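Local coordinates for protein serine protease inhibitor 2 (Anopheles gambiae, PDB 3PZF) that inhibits the clip-domain serine proteases CLIPB4, CLIPB9 and CLIPB10, binding CLIPB9 covalently, which prevents phenoloxidase activation and so restrains melanization in mosquito hemolymph, at residues F34-P45 and M386-V396; V200-G208 and F368-F376. All coordinates share one frame; numbering follows the deposited sequence.

Contact 1: residues F34-P45 and M386-V396; sequences FKNHNSNVVLSP and MLFAGKIENPV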
loop_
_atom_site.group_PDB
_atom_site.type_symbol
_atom_site.label_atom_id
_atom_site.label_comp_id
_atom_site.label_asym_id
_atom_site.label_seq_id
_atom_site.Cartn_x
_atom_site.Cartn_y
_atom_site.Cartn_z
ATOM N N PHE A 34 1.818 -6.178 -9.804
ATOM C CA PHE A 34 0.758 -7.152 -10.106
ATOM C C PHE A 34 1.126 -8.044 -11.299
ATOM O O PHE A 34 0.875 -9.255 -11.288
ATOM C CB PHE A 34 -0.574 -6.444 -10.412
ATOM C CG PHE A 34 -1.273 -5.849 -9.203
ATOM C CD1 PHE A 34 -0.690 -5.832 -7.940
ATOM C CD2 PHE A 34 -2.547 -5.301 -9.356
ATOM C CE1 PHE A 34 -1.358 -5.253 -6.842
ATOM C CE2 PHE A 34 -3.211 -4.722 -8.270
ATOM C CZ PHE A 34 -2.633 -4.697 -7.021
ATOM N N LYS A 35 1.718 -7.442 -12.327
ATOM C CA LYS A 35 2.075 -8.164 -13.556
ATOM C C LYS A 35 3.132 -9.229 -13.313
ATOM O O LYS A 35 3.299 -10.142 -14.124
ATOM C CB LYS A 35 2.596 -7.186 -14.616
ATOM C CG LYS A 35 1.503 -6.404 -15.346
ATOM N N ASN A 36 3.854 -9.117 -12.197
ATOM C CA ASN A 36 4.933 -10.058 -11.896
ATOM C C ASN A 36 4.622 -11.066 -10.775
ATOM O O ASN A 36 5.483 -11.855 -10.382
ATOM C CB ASN A 36 6.211 -9.270 -11.555
ATOM C CG ASN A 36 6.926 -8.774 -12.796
ATOM O OD1 ASN A 36 7.783 -9.468 -13.349
ATOM N ND2 ASN A 36 6.553 -7.585 -13.264
ATOM N N HIS A 37 3.406 -11.037 -10.241
ATOM C CA HIS A 37 3.026 -11.996 -9.202
ATOM C C HIS A 37 1.685 -12.623 -9.537
ATOM O O HIS A 37 0.713 -11.906 -9.724
ATOM C CB HIS A 37 2.951 -11.314 -7.833
ATOM C CG HIS A 37 4.291 -10.945 -7.275
ATOM N ND1 HIS A 37 4.966 -9.805 -7.657
ATOM C CD2 HIS A 37 5.093 -11.576 -6.383
ATOM C CE1 HIS A 37 6.127 -9.751 -7.029
ATOM N NE2 HIS A 37 6.231 -10.818 -6.251
ATOM N N ASN A 38 1.639 -13.955 -9.612
ATOM C CA ASN A 38 0.406 -14.678 -9.924
ATOM C C ASN A 38 -0.287 -15.185 -8.671
ATOM O O ASN A 38 -0.713 -16.336 -8.604
ATOM C CB ASN A 38 0.712 -15.893 -10.817
ATOM C CG ASN A 38 1.288 -15.507 -12.169
ATOM O OD1 ASN A 38 0.936 -14.472 -12.738
ATOM N ND2 ASN A 38 2.176 -16.348 -12.695
ATOM N N SER A 39 -0.386 -14.324 -7.681
ATOM C CA SER A 39 -0.813 -14.698 -6.343
ATOM C C SER A 39 -1.568 -13.505 -5.837
ATOM O O SER A 39 -1.561 -12.496 -6.512
ATOM C CB SER A 39 0.407 -14.911 -5.455
ATOM O OG SER A 39 1.255 -13.747 -5.452
ATOM N N ASN A 40 -2.183 -13.586 -4.656
ATOM C CA ASN A 40 -2.708 -12.375 -4.023
ATOM C C ASN A 40 -1.565 -11.415 -3.804
ATOM O O ASN A 40 -0.434 -11.830 -3.557
ATOM C CB ASN A 40 -3.379 -12.686 -2.678
ATOM C CG ASN A 40 -4.495 -13.677 -2.798
ATOM O OD1 ASN A 40 -5.091 -13.821 -3.863
ATOM N ND2 ASN A 40 -4.826 -14.333 -1.695
ATOM N N VAL A 41 -1.842 -10.109 -3.886
ATOM C CA VAL A 41 -0.824 -9.102 -3.650
ATOM C C VAL A 41 -1.459 -8.035 -2.788
ATOM O O VAL A 41 -2.632 -7.719 -2.987
ATOM C CB VAL A 41 -0.347 -8.446 -4.959
ATOM C CG1 VAL A 41 0.620 -7.254 -4.655
ATOM C CG2 VAL A 41 0.359 -9.436 -5.873
ATOM N N VAL A 42 -0.705 -7.455 -1.846
ATOM C CA VAL A 42 -1.163 -6.215 -1.199
ATOM C C VAL A 42 0.094 -5.379 -0.896
ATOM O O VAL A 42 1.135 -5.908 -0.477
ATOM C CB VAL A 42 -1.997 -6.502 0.082
ATOM C CG1 VAL A 42 -1.156 -7.204 1.139
ATOM C CG2 VAL A 42 -2.618 -5.231 0.651
ATOM N N LEU A 43 0.022 -4.091 -1.199
ATOM C CA LEU A 43 1.131 -3.207 -0.866
ATOM C C LEU A 43 0.599 -1.808 -0.517
ATOM O O LEU A 43 -0.615 -1.553 -0.575
ATOM C CB LEU A 43 2.109 -3.138 -2.053
ATOM C CG LEU A 43 1.536 -2.416 -3.281
ATOM C CD1 LEU A 43 2.654 -1.587 -3.973
ATOM C CD2 LEU A 43 0.891 -3.370 -4.275
ATOM N N SER A 44 1.494 -0.909 -0.131
ATOM C CA SER A 44 1.069 0.460 0.167
ATOM C C SER A 44 1.804 1.422 -0.764
ATOM O O SER A 44 2.949 1.776 -0.509
ATOM C CB SER A 44 1.340 0.821 1.631
ATOM O OG SER A 44 1.055 2.208 1.851
ATOM N N PRO A 45 1.146 1.825 -1.867
ATOM C CA PRO A 45 1.862 2.663 -2.838
ATOM C C PRO A 45 2.227 3.995 -2.223
ATOM O O PRO A 45 3.329 4.487 -2.454
ATOM C CB PRO A 45 0.857 2.847 -3.990
ATOM C CG PRO A 45 -0.158 1.689 -3.808
ATOM C CD PRO A 45 -0.198 1.400 -2.332
ATOM N N MET A 386 -3.599 6.773 -1.750
ATOM C CA MET A 386 -3.765 5.341 -2.010
ATOM C C MET A 386 -2.947 4.545 -0.982
ATOM O O MET A 386 -1.774 4.242 -1.204
ATOM C CB MET A 386 -3.334 4.997 -3.442
ATOM C CG MET A 386 -3.999 3.717 -4.028
ATOM S SD MET A 386 -3.312 3.269 -5.636
ATOM C CE MET A 386 -4.576 2.109 -6.187
ATOM N N LEU A 387 -3.571 4.259 0.160
ATOM C CA LEU A 387 -2.875 3.699 1.307
ATOM C C LEU A 387 -2.598 2.200 1.163
ATOM O O LEU A 387 -1.555 1.714 1.601
ATOM C CB LEU A 387 -3.679 3.972 2.575
ATOM C CG LEU A 387 -3.776 5.476 2.892
ATOM C CD1 LEU A 387 -4.875 5.684 3.925
ATOM C CD2 LEU A 387 -2.396 5.924 3.417
ATOM N N PHE A 388 -3.553 1.471 0.581
ATOM C CA PHE A 388 -3.366 0.034 0.249
ATOM C C PHE A 388 -3.781 -0.181 -1.188
ATOM O O PHE A 388 -4.724 0.477 -1.651
ATOM C CB PHE A 388 -4.263 -0.880 1.095
ATOM C CG PHE A 388 -3.808 -1.053 2.519
ATOM C CD1 PHE A 388 -3.183 -2.240 2.926
ATOM C CD2 PHE A 388 -4.056 -0.060 3.467
ATOM C CE1 PHE A 388 -2.802 -2.414 4.241
ATOM C CE2 PHE A 388 -3.662 -0.236 4.794
ATOM C CZ PHE A 388 -3.026 -1.413 5.175
ATOM N N ALA A 389 -3.119 -1.097 -1.883
ATOM C CA ALA A 389 -3.584 -1.549 -3.208
ATOM C C ALA A 389 -3.297 -3.033 -3.295
ATOM O O ALA A 389 -2.283 -3.502 -2.780
ATOM C CB ALA A 389 -2.856 -0.833 -4.319
ATOM N N GLY A 390 -4.162 -3.802 -3.945
ATOM C CA GLY A 390 -3.871 -5.235 -4.002
ATOM C C GLY A 390 -4.767 -5.913 -4.999
ATOM O O GLY A 390 -5.637 -5.275 -5.634
ATOM N N LYS A 391 -4.569 -7.222 -5.148
ATOM C CA LYS A 391 -5.497 -7.987 -5.954
ATOM C C LYS A 391 -5.679 -9.339 -5.322
ATOM O O LYS A 391 -4.839 -9.811 -4.565
ATOM C CB LYS A 391 -4.985 -8.127 -7.382
ATOM C CG LYS A 391 -3.639 -8.815 -7.463
ATOM C CD LYS A 391 -3.316 -9.219 -8.881
ATOM C CE LYS A 391 -1.994 -10.001 -8.900
ATOM N NZ LYS A 391 -1.703 -10.604 -10.215
ATOM N N ILE A 392 -6.824 -9.934 -5.612
ATOM C CA ILE A 392 -7.142 -11.267 -5.120
ATOM C C ILE A 392 -7.131 -12.195 -6.313
ATOM O O ILE A 392 -7.893 -12.008 -7.243
ATOM C CB ILE A 392 -8.534 -11.258 -4.477
ATOM C CG1 ILE A 392 -8.519 -10.385 -3.219
ATOM C CG2 ILE A 392 -9.017 -12.678 -4.134
ATOM C CD1 ILE A 392 -7.453 -10.818 -2.173
ATOM N N GLU A 393 -6.240 -13.182 -6.303
ATOM C CA GLU A 393 -6.245 -14.246 -7.309
ATOM C C GLU A 393 -6.816 -15.561 -6.744
ATOM O O GLU A 393 -7.318 -16.413 -7.492
ATOM C CB GLU A 393 -4.802 -14.496 -7.764
ATOM C CG GLU A 393 -4.154 -13.354 -8.516
ATOM C CD GLU A 393 -4.582 -13.270 -9.967
ATOM O OE1 GLU A 393 -5.523 -14.005 -10.387
ATOM O OE2 GLU A 393 -3.976 -12.452 -10.689
ATOM N N ASN A 394 -6.763 -15.715 -5.423
ATOM C CA ASN A 394 -7.190 -16.963 -4.758
ATOM C C ASN A 394 -7.432 -16.656 -3.288
ATOM O O ASN A 394 -6.494 -16.723 -2.468
ATOM C CB ASN A 394 -6.084 -18.017 -4.878
ATOM C CG ASN A 394 -6.433 -19.354 -4.172
ATOM O OD1 ASN A 394 -7.528 -19.538 -3.647
ATOM N ND2 ASN A 394 -5.478 -20.272 -4.157
ATOM N N PRO A 395 -8.662 -16.243 -2.952
ATOM C CA PRO A 395 -8.881 -15.741 -1.596
ATOM C C PRO A 395 -8.874 -16.846 -0.574
ATOM O O PRO A 395 -9.653 -17.790 -0.669
ATOM C CB PRO A 395 -10.251 -15.080 -1.668
ATOM C CG PRO A 395 -10.983 -15.839 -2.788
ATOM C CD PRO A 395 -9.873 -16.169 -3.789
ATOM N N VAL A 396 -7.985 -16.717 0.403
ATOM C CA VAL A 396 -7.906 -17.691 1.472
ATOM C C VAL A 396 -8.159 -16.937 2.758
ATOM O O VAL A 396 -7.610 -15.852 2.975
ATOM C CB VAL A 396 -6.530 -18.396 1.546
ATOM C CG1 VAL A 396 -6.451 -19.232 2.815
ATOM C CG2 VAL A 396 -6.293 -19.266 0.310
#
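Lys391 lays its aliphatic chain over one face of the Phe34 ring. Its CG sits 4.0 Å from the ring centroid, almost on the ring normal, a CH-pi contact. Further along, Pro45 CG packs 3.7 Å from Ala389 CB and also touches Met386 SD. Val42 CG2 meets the Phe388 ring at its edge.

Strands 41-43 and 386-392 pair antiparallel. Val41-Lys391 and Leu43-Ala389 are hydrogen-bonded pairs on either side of the non-hydrogen-bonded pair Val42-Gly390. Beyond CG the Lys391 chain is extended (chi3 -176°), which carries NZ past the ring. There NZ donates to His37 O at 2.8 Å, nearly along the C=O axis, and to Phe34 O at 3.1 Å. His37 N reaches Phe34 O from the opposite face of the carbonyl plane. NZ also forms a salt bridge with Glu393 OE2 (3.0 Å), which probably offsets much of the lysine charge.

At one end of the ladder, Ser44 OG donates to Leu387 O at 2.7 Å. Ser44 is also the N-cap of helix 45-58, and its OG bonds to Ser47 OG. At the other end, Asn40 OD1 accepts from Glu393 N (2.8 Å) and Asn394 N, both in its carbonyl plane. Asn40 ND2 returns a bond to Asn394 O, so the amide is gripped three times.

Helix 24-35 covers the Ala389 side through Val30. Phe290 of strand 277-295 packs on Val42 and Ile392. Strands 374-380, 386-392 and 41-43 lie side by side as s4B, s5B and s6B of serpin beta-sheet B, with Leu387 and Phe388 forming a classic beta bulge opposite Ile378.

Contact 2: residues V200-G208 and F368-F376; sequences VKPFYGTRG and FNANRPFIF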
loop_
_atom_site.group_PDB
_atom_site.type_symbol
_atom_site.label_atom_id
_atom_site.label_comp_id
_atom_site.label_asym_id
_atom_site.label_seq_id
_atom_site.Cartn_x
_atom_site.Cartn_y
_atom_site.Cartn_z
ATOM N N VAL A 200 -19.589 -21.327 1.839
ATOM C CA VAL A 200 -18.579 -21.643 0.852
ATOM C C VAL A 200 -19.191 -21.713 -0.536
ATOM O O VAL A 200 -20.265 -22.264 -0.714
ATOM C CB VAL A 200 -17.915 -23.006 1.188
ATOM C CG1 VAL A 200 -17.221 -23.600 -0.055
ATOM C CG2 VAL A 200 -16.918 -22.811 2.312
ATOM N N LYS A 201 -18.505 -21.157 -1.524
ATOM C CA LYS A 201 -18.946 -21.300 -2.916
ATOM C C LYS A 201 -17.705 -21.388 -3.750
ATOM O O LYS A 201 -16.640 -21.037 -3.268
ATOM C CB LYS A 201 -19.733 -20.058 -3.389
ATOM C CG LYS A 201 -20.791 -19.497 -2.447
ATOM C CD LYS A 201 -21.270 -18.113 -3.019
ATOM C CE LYS A 201 -22.204 -17.357 -2.090
ATOM N NZ LYS A 201 -23.542 -18.004 -1.954
ATOM N N PRO A 202 -17.827 -21.809 -5.017
ATOM C CA PRO A 202 -16.666 -21.790 -5.924
ATOM C C PRO A 202 -16.116 -20.381 -6.167
ATOM O O PRO A 202 -16.844 -19.359 -6.025
ATOM C CB PRO A 202 -17.237 -22.334 -7.230
ATOM C CG PRO A 202 -18.404 -23.194 -6.788
ATOM C CD PRO A 202 -19.002 -22.426 -5.651
ATOM N N PHE A 203 -14.835 -20.330 -6.536
ATOM C CA PHE A 203 -14.165 -19.077 -6.934
ATOM C C PHE A 203 -13.450 -19.398 -8.237
ATOM O O PHE A 203 -12.784 -20.428 -8.336
ATOM C CB PHE A 203 -13.142 -18.619 -5.890
ATOM C CG PHE A 203 -12.431 -17.342 -6.263
ATOM C CD1 PHE A 203 -12.986 -16.110 -5.930
ATOM C CD2 PHE A 203 -11.232 -17.373 -6.976
ATOM C CE1 PHE A 203 -12.356 -14.913 -6.283
ATOM C CE2 PHE A 203 -10.592 -16.185 -7.330
ATOM C CZ PHE A 203 -11.166 -14.947 -6.982
ATOM N N TYR A 204 -13.637 -18.569 -9.257
ATOM C CA TYR A 204 -13.136 -18.909 -10.587
ATOM C C TYR A 204 -11.860 -18.172 -10.882
ATOM O O TYR A 204 -11.880 -17.068 -11.413
ATOM C CB TYR A 204 -14.193 -18.613 -11.635
ATOM C CG TYR A 204 -15.422 -19.432 -11.370
ATOM C CD1 TYR A 204 -15.491 -20.756 -11.812
ATOM C CD2 TYR A 204 -16.471 -18.935 -10.613
ATOM C CE1 TYR A 204 -16.583 -21.546 -11.549
ATOM C CE2 TYR A 204 -17.605 -19.738 -10.342
ATOM C CZ TYR A 204 -17.634 -21.051 -10.813
ATOM O OH TYR A 204 -18.719 -21.893 -10.579
ATOM N N GLY A 205 -10.744 -18.794 -10.540
ATOM C CA GLY A 205 -9.450 -18.152 -10.685
ATOM C C GLY A 205 -9.039 -17.985 -12.139
ATOM O O GLY A 205 -9.611 -18.622 -13.040
ATOM N N THR A 206 -8.042 -17.125 -12.349
ATOM C CA THR A 206 -7.585 -16.719 -13.680
ATOM C C THR A 206 -7.073 -17.888 -14.499
ATOM O O THR A 206 -7.357 -17.993 -15.687
ATOM C CB THR A 206 -6.432 -15.693 -13.594
ATOM O OG1 THR A 206 -6.916 -14.456 -13.048
ATOM C CG2 THR A 206 -5.839 -15.453 -14.976
ATOM N N ARG A 207 -6.283 -18.747 -13.868
ATOM C CA ARG A 207 -5.809 -19.952 -14.520
ATOM C C ARG A 207 -6.260 -21.175 -13.727
ATOM O O ARG A 207 -6.525 -21.093 -12.519
ATOM C CB ARG A 207 -4.287 -19.932 -14.642
ATOM N N GLY A 208 -6.359 -22.299 -14.423
ATOM C CA GLY A 208 -6.640 -23.574 -13.794
ATOM C C GLY A 208 -8.089 -23.726 -13.381
ATOM O O GLY A 208 -8.911 -22.844 -13.597
ATOM N N PHE A 368 -23.294 -7.291 -7.553
ATOM C CA PHE A 368 -21.839 -7.268 -7.609
ATOM C C PHE A 368 -21.403 -8.577 -6.946
ATOM O O PHE A 368 -21.513 -8.715 -5.741
ATOM C CB PHE A 368 -21.307 -6.093 -6.789
ATOM C CG PHE A 368 -19.802 -5.930 -6.821
ATOM C CD1 PHE A 368 -19.214 -5.074 -7.737
ATOM C CD2 PHE A 368 -18.972 -6.596 -5.905
ATOM C CE1 PHE A 368 -17.818 -4.878 -7.750
ATOM C CE2 PHE A 368 -17.588 -6.386 -5.927
ATOM C CZ PHE A 368 -17.030 -5.549 -6.868
ATOM N N ASN A 369 -20.946 -9.530 -7.739
ATOM C CA ASN A 369 -20.664 -10.867 -7.216
ATOM C C ASN A 369 -19.236 -11.228 -7.535
ATOM O O ASN A 369 -18.941 -11.702 -8.637
ATOM C CB ASN A 369 -21.638 -11.903 -7.810
ATOM C CG ASN A 369 -21.381 -13.331 -7.294
ATOM O OD1 ASN A 369 -20.572 -13.576 -6.380
ATOM N ND2 ASN A 369 -22.074 -14.290 -7.903
ATOM N N ALA A 370 -18.341 -10.956 -6.582
ATOM C CA ALA A 370 -16.908 -11.103 -6.808
ATOM C C ALA A 370 -16.459 -12.559 -6.603
ATOM O O ALA A 370 -15.786 -12.861 -5.629
ATOM C CB ALA A 370 -16.117 -10.174 -5.845
ATOM N N ASN A 371 -16.853 -13.447 -7.507
ATOM C CA ASN A 371 -16.397 -14.842 -7.437
ATOM C C ASN A 371 -15.329 -15.133 -8.503
ATOM O O ASN A 371 -15.173 -16.265 -8.953
ATOM C CB ASN A 371 -17.590 -15.786 -7.563
ATOM C CG ASN A 371 -18.229 -15.738 -8.941
ATOM O OD1 ASN A 371 -17.937 -14.853 -9.751
ATOM N ND2 ASN A 371 -19.135 -16.685 -9.202
ATOM N N ARG A 372 -14.610 -14.092 -8.903
ATOM C CA ARG A 372 -13.443 -14.228 -9.766
ATOM C C ARG A 372 -12.444 -13.127 -9.370
ATOM O O ARG A 372 -12.762 -12.312 -8.535
ATOM C CB ARG A 372 -13.821 -14.124 -11.235
ATOM C CG ARG A 372 -14.511 -12.867 -11.585
ATOM C CD ARG A 372 -15.090 -12.923 -13.001
ATOM N NE ARG A 372 -15.813 -11.679 -13.183
ATOM C CZ ARG A 372 -17.107 -11.534 -12.937
ATOM N NH1 ARG A 372 -17.845 -12.590 -12.589
ATOM N NH2 ARG A 372 -17.668 -10.346 -13.068
ATOM N N PRO A 373 -11.233 -13.143 -9.936
ATOM C CA PRO A 373 -10.199 -12.232 -9.400
ATOM C C PRO A 373 -10.569 -10.747 -9.542
ATOM O O PRO A 373 -11.296 -10.351 -10.456
ATOM C CB PRO A 373 -8.965 -12.555 -10.257
ATOM C CG PRO A 373 -9.110 -14.041 -10.537
ATOM C CD PRO A 373 -10.651 -14.167 -10.820
ATOM N N PHE A 374 -10.092 -9.944 -8.602
ATOM C CA PHE A 374 -10.428 -8.519 -8.610
ATOM C C PHE A 374 -9.332 -7.724 -7.966
ATOM O O PHE A 374 -8.441 -8.288 -7.327
ATOM C CB PHE A 374 -11.760 -8.293 -7.873
ATOM C CG PHE A 374 -11.780 -8.796 -6.441
ATOM C CD1 PHE A 374 -12.252 -10.087 -6.145
ATOM C CD2 PHE A 374 -11.382 -7.978 -5.394
ATOM C CE1 PHE A 374 -12.316 -10.534 -4.853
ATOM C CE2 PHE A 374 -11.437 -8.420 -4.078
ATOM C CZ PHE A 374 -11.896 -9.730 -3.808
ATOM N N ILE A 375 -9.402 -6.402 -8.172
ATOM C CA ILE A 375 -8.445 -5.439 -7.616
ATOM C C ILE A 375 -9.143 -4.730 -6.481
ATOM O O ILE A 375 -10.348 -4.533 -6.538
ATOM C CB ILE A 375 -8.085 -4.425 -8.719
ATOM C CG1 ILE A 375 -7.402 -5.187 -9.871
ATOM C CG2 ILE A 375 -7.209 -3.229 -8.148
ATOM C CD1 ILE A 375 -7.504 -4.499 -11.259
ATOM N N PHE A 376 -8.410 -4.363 -5.432
ATOM C CA PHE A 376 -8.978 -3.528 -4.392
ATOM C C PHE A 376 -7.951 -2.479 -3.967
ATOM O O PHE A 376 -6.742 -2.632 -4.226
ATOM C CB PHE A 376 -9.410 -4.361 -3.187
ATOM C CG PHE A 376 -8.270 -5.061 -2.489
ATOM C CD1 PHE A 376 -7.904 -6.372 -2.838
ATOM C CD2 PHE A 376 -7.572 -4.427 -1.460
ATOM C CE1 PHE A 376 -6.831 -7.009 -2.201
ATOM C CE2 PHE A 376 -6.502 -5.071 -0.814
ATOM C CZ PHE A 376 -6.138 -6.364 -1.188
HETATM O O HOH W 1 -19.417 -18.570 -6.845
#
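Phe203 lays one face of its ring over the peptide between Asn371 and Arg372. Asn371 O lies 3.7 Å above the ring plane, offset toward the rim. With CG anti to the backbone N (chi1 180°), the ring reaches on to Pro373, where CZ is 4.0 Å from CD. Ala370 O comes near the ring edge; it is buried here and has no polar partner in the model.

The same Asn371 O accepts a nearly straight hydrogen bond from Tyr204 N, 2.8 Å long with 173° at the hydrogen. The Tyr204 ring stands 79° from the Asn371 amide, whose ND2 lies at the ring edge, 3.6 Å from Tyr204 CE2. A water joins Asn371 ND2 to Pro202 O, accepting from the amide and donating to the carbonyl. Thr206 OG1 rests 3.4 Å from Pro373 CG; its hydrogen-bond partner is Glu393.

Arg372 CB lies 3.5 Å from Tyr204 O, while its NE bonds to Pro251 O. Ala370 centres an inverse gamma turn on the way from strand 366-369 (s1C of serpin sheet C) to 374-380 (s4B of sheet B). Strand 200-203 is the sheet C edge strand s4C, paired with 211-227, whose Tyr215 touches Phe203 and Asn371.

In the fold
Contacts 1 and 2 have centres about 14 Å apart and join directly. Strands 374-380 and 386-392 follow each other in the chain and pair antiparallel, with probable hydrogen bonds Gly390 N to Phe376 O and Ile392 N to Phe374 O. Phe203 and Pro373 also pack against the backbone of 392-393. Both segments of contact 2 fall between the two segments of contact 1 in sequence. Contact 1 lies deep in the molecule; contact 2 is only partly buried. Together they tie N-terminal, middle and C-terminal parts into the serpin fold. The reactive bond, inferred to lie between Lys359 and Phe360 in a disordered loop, comes just before strand 366-369.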